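Local coordinates for protein beta-lactamase (Francisella tularensis subsp. tularensis, PDB 3P09) that probably hydrolyses the beta-lactam ring of antibiotics to a substituted beta-amino acid, as a class A beta-lactamase, at residues K145-L150 / T155-D160. Sequence-based numbering, arbitrary orientation.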
ATOM      1  N   LYS A 145       2.542 -11.291  12.653  1.00 19.14           N
ATOM      2  CA  LYS A 145       2.200 -12.700  12.447  1.00 29.26           C
ATOM      3  C   LYS A 145       1.442 -12.899  11.128  1.00 25.81           C
ATOM      4  O   LYS A 145       1.730 -13.811  10.359  1.00 23.82           O
ATOM      5  CB  LYS A 145       1.375 -13.245  13.625  1.00 28.46           C
ATOM      6  CG  LYS A 145       2.197 -13.443  14.896  1.00 41.91           C
ATOM      7  CD  LYS A 145       1.465 -14.295  15.942  1.00 55.76           C
ATOM      8  CE  LYS A 145       0.360 -13.518  16.651  1.00 60.53           C
ATOM      9  NZ  LYS A 145      -0.341 -14.338  17.688  1.00 66.17           N
ATOM     10  N   PHE A 146       0.465 -12.043  10.864  1.00 24.33           N
ATOM     11  CA  PHE A 146      -0.282 -12.173   9.619  1.00 25.76           C
ATOM     12  C   PHE A 146       0.605 -11.956   8.390  1.00 25.75           C
ATOM     13  O   PHE A 146       0.535 -12.704   7.415  1.00 24.44           O
ATOM     14  CB  PHE A 146      -1.485 -11.228   9.584  1.00 25.85           C
ATOM     15  CG  PHE A 146      -2.249 -11.295   8.296  1.00 23.02           C
ATOM     16  CD1 PHE A 146      -3.084 -12.376   8.031  1.00 24.02           C
ATOM     17  CD2 PHE A 146      -2.139 -10.294   7.356  1.00 23.42           C
ATOM     18  CE1 PHE A 146      -3.783 -12.457   6.845  1.00 23.83           C
ATOM     19  CE2 PHE A 146      -2.845 -10.366   6.168  1.00 24.67           C
ATOM     20  CZ  PHE A 146      -3.665 -11.454   5.911  1.00 23.88           C
ATOM     21  N   ILE A 147       1.450 -10.935   8.444  1.00 20.88           N
ATOM     22  CA  ILE A 147       2.384 -10.674   7.358  1.00 22.68           C
ATOM     23  C   ILE A 147       3.250 -11.918   7.065  1.00 25.57           C
ATOM     24  O   ILE A 147       3.451 -12.299   5.902  1.00 23.06           O
ATOM     25  CB  ILE A 147       3.239  -9.435   7.686  1.00 25.72           C
ATOM     26  CG1 ILE A 147       2.340  -8.198   7.715  1.00 26.04           C
ATOM     27  CG2 ILE A 147       4.344  -9.233   6.670  1.00 27.22           C
ATOM     28  CD1 ILE A 147       3.056  -6.942   8.145  1.00 23.26           C
ATOM     29  N   LYS A 148       3.736 -12.571   8.112  1.00 21.41           N
ATOM     30  CA  LYS A 148       4.491 -13.811   7.924  1.00 23.93           C
ATOM     31  C   LYS A 148       3.631 -14.917   7.293  1.00 30.53           C
ATOM     32  O   LYS A 148       4.105 -15.670   6.449  1.00 28.88           O
ATOM     33  CB  LYS A 148       5.110 -14.281   9.249  1.00 33.64           C
ATOM     34  CG  LYS A 148       6.390 -13.527   9.602  1.00 41.82           C
ATOM     35  CD  LYS A 148       6.569 -13.355  11.106  1.00 58.12           C
ATOM     36  CE  LYS A 148       7.616 -12.280  11.398  1.00 64.10           C
ATOM     37  NZ  LYS A 148       7.531 -11.730  12.781  1.00 68.68           N
ATOM     38  N   LYS A 149       2.367 -15.002   7.694  1.00 27.81           N
ATOM     39  CA  LYS A 149       1.444 -15.987   7.120  1.00 30.18           C
ATOM     40  C   LYS A 149       1.281 -15.797   5.609  1.00 30.85           C
ATOM     41  O   LYS A 149       1.069 -16.769   4.873  1.00 27.76           O
ATOM     42  CB  LYS A 149       0.082 -15.904   7.814  1.00 33.25           C
ATOM     43  CG  LYS A 149      -0.919 -16.978   7.400  1.00 38.85           C
ATOM     44  CD  LYS A 149      -2.256 -16.763   8.116  1.00 38.53           C
ATOM     45  CE  LYS A 149      -3.313 -17.770   7.658  1.00 43.57           C
ATOM     46  NZ  LYS A 149      -4.607 -17.609   8.394  1.00 42.75           N
ATOM     47  N   LEU A 150       1.367 -14.539   5.161  1.00 26.38           N
ATOM     48  CA  LEU A 150       1.318 -14.205   3.739  1.00 30.33           C
ATOM     49  C   LEU A 150       2.523 -14.712   2.965  1.00 31.18           C
ATOM     50  O   LEU A 150       2.498 -14.746   1.733  1.00 36.45           O
ATOM     51  CB  LEU A 150       1.231 -12.689   3.534  1.00 25.84           C
ATOM     52  CG  LEU A 150      -0.134 -12.013   3.605  1.00 30.33           C
ATOM     53  CD1 LEU A 150       0.022 -10.524   3.340  1.00 25.66           C
ATOM     54  CD2 LEU A 150      -1.101 -12.632   2.604  1.00 31.90           C
ATOM     55  N   THR A 155       9.165  -7.576   4.938  1.00 21.90           N
ATOM     56  CA  THR A 155       8.496  -6.406   5.504  1.00 21.24           C
ATOM     57  C   THR A 155       8.622  -6.388   7.028  1.00 24.56           C
ATOM     58  O   THR A 155       8.220  -7.335   7.697  1.00 25.79           O
ATOM     59  CB  THR A 155       7.012  -6.411   5.093  1.00 24.10           C
ATOM     60  OG1 THR A 155       6.935  -6.272   3.672  1.00 24.56           O
ATOM     61  CG2 THR A 155       6.243  -5.273   5.747  1.00 20.85           C
ATOM     62  N   ILE A 156       9.183  -5.314   7.572  1.00 23.16           N
ATOM     63  CA  ILE A 156       9.373  -5.202   9.011  1.00 24.10           C
ATOM     64  C   ILE A 156       8.651  -3.982   9.576  1.00 27.28           C
ATOM     65  O   ILE A 156       9.094  -2.861   9.390  1.00 29.94           O
ATOM     66  CB  ILE A 156      10.852  -5.066   9.378  1.00 33.67           C
ATOM     67  CG1 ILE A 156      11.671  -6.177   8.720  1.00 41.89           C
ATOM     68  CG2 ILE A 156      11.006  -5.094  10.883  1.00 33.91           C
ATOM     69  CD1 ILE A 156      11.347  -7.563   9.256  1.00 42.10           C
ATOM     70  N   ILE A 157       7.551  -4.208  10.278  1.00 24.01           N
ATOM     71  CA  ILE A 157       6.765  -3.115  10.845  1.00 26.35           C
ATOM     72  C   ILE A 157       6.899  -3.111  12.366  1.00 30.19           C
ATOM     73  O   ILE A 157       6.690  -4.147  13.021  1.00 29.17           O
ATOM     74  CB  ILE A 157       5.293  -3.265  10.465  1.00 25.43           C
ATOM     75  CG1 ILE A 157       5.122  -3.086   8.953  1.00 26.65           C
ATOM     76  CG2 ILE A 157       4.442  -2.251  11.229  1.00 30.84           C
ATOM     77  CD1 ILE A 157       3.795  -3.539   8.461  1.00 33.41           C
ATOM     78  N   THR A 158       7.263  -1.966  12.941  1.00 21.18           N
ATOM     79  CA  THR A 158       7.528  -1.922  14.386  1.00 20.49           C
ATOM     80  C   THR A 158       6.743  -0.823  15.071  1.00 23.24           C
ATOM     81  O   THR A 158       6.916  -0.584  16.269  1.00 25.19           O
ATOM     82  CB  THR A 158       9.020  -1.703  14.702  1.00 28.72           C
ATOM     83  OG1 THR A 158       9.447  -0.453  14.142  1.00 29.80           O
ATOM     84  CG2 THR A 158       9.865  -2.847  14.138  1.00 35.80           C
ATOM     85  N   ALA A 159       5.886  -0.153  14.312  1.00 22.19           N
ATOM     86  CA  ALA A 159       5.080   0.920  14.875  1.00 30.15           C
ATOM     87  C   ALA A 159       3.846   1.201  14.027  1.00 29.17           C
ATOM     88  O   ALA A 159       3.738   0.753  12.886  1.00 23.64           O
ATOM     89  CB  ALA A 159       5.923   2.189  15.033  1.00 29.32           C
ATOM     90  N   ASP A 160       2.909   1.938  14.606  1.00 30.42           N
ATOM     91  CA  ASP A 160       1.757   2.413  13.861  1.00 28.17           C
ATOM     92  C   ASP A 160       1.969   3.889  13.518  1.00 28.15           C
ATOM     93  O   ASP A 160       3.114   4.321  13.402  1.00 27.61           O
ATOM     94  CB  ASP A 160       0.449   2.127  14.606  1.00 31.17           C
ATOM     95  CG  ASP A 160       0.406   2.741  15.988  1.00 35.31           C
ATOM     96  OD1 ASP A 160       1.170   3.698  16.244  1.00 33.41           O
ATOM     97  OD2 ASP A 160      -0.417   2.272  16.809  1.00 43.25           O
TER
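Ile-147 meets Ile-157 and Thr-155 where, in this class A beta-lactamase, helix 140-149 packs against the extended chain that follows it, 155-160. The 116 Å² buried between the two segments comes from these three buried residues; every touching atom is a carbon and no hydrogen bond joins the two segments, so the contact is apolar. Ile-147 carries it on two arms. Its side chain leaves the helix toward the loop and branches at CB: CG2 reaches Thr-155 CB at 4.2 Å, a loose touch. The other arm starts at CG1, beside the backbone N (chi1 -66°), which itself meets no atom of 155-160 within that distance and passes the contact on to CD1; chi2 at 175° extends the arm so that its terminal methyl meets Ile-157. Ile-157 reaches back with its own CD1, and the two side chains cross at about a right angle, as do those of Ile-147 and Thr-155. Thr-155 and Ile-157 both direct CB toward the helix, whereas Ile-156 between them turns away; 155-160 is not a regular strand, but its backbone is extended here (psi 107° at Ile-156), which accounts for the alternation. Thr-155 OG1 hydrogen-bonds Asp-152 OD2 and Thr-176 OG1, and Ile-157 O accepts from Asn-144 ND2 of the same helix. Ile-157 also rests on Phe-66 of helix 66-80. The closest approach between the segments is methyl to methyl, Ile-147 CD1 to Ile-157 CD1 at 3.5 Å, tighter than usual van der Waals contact.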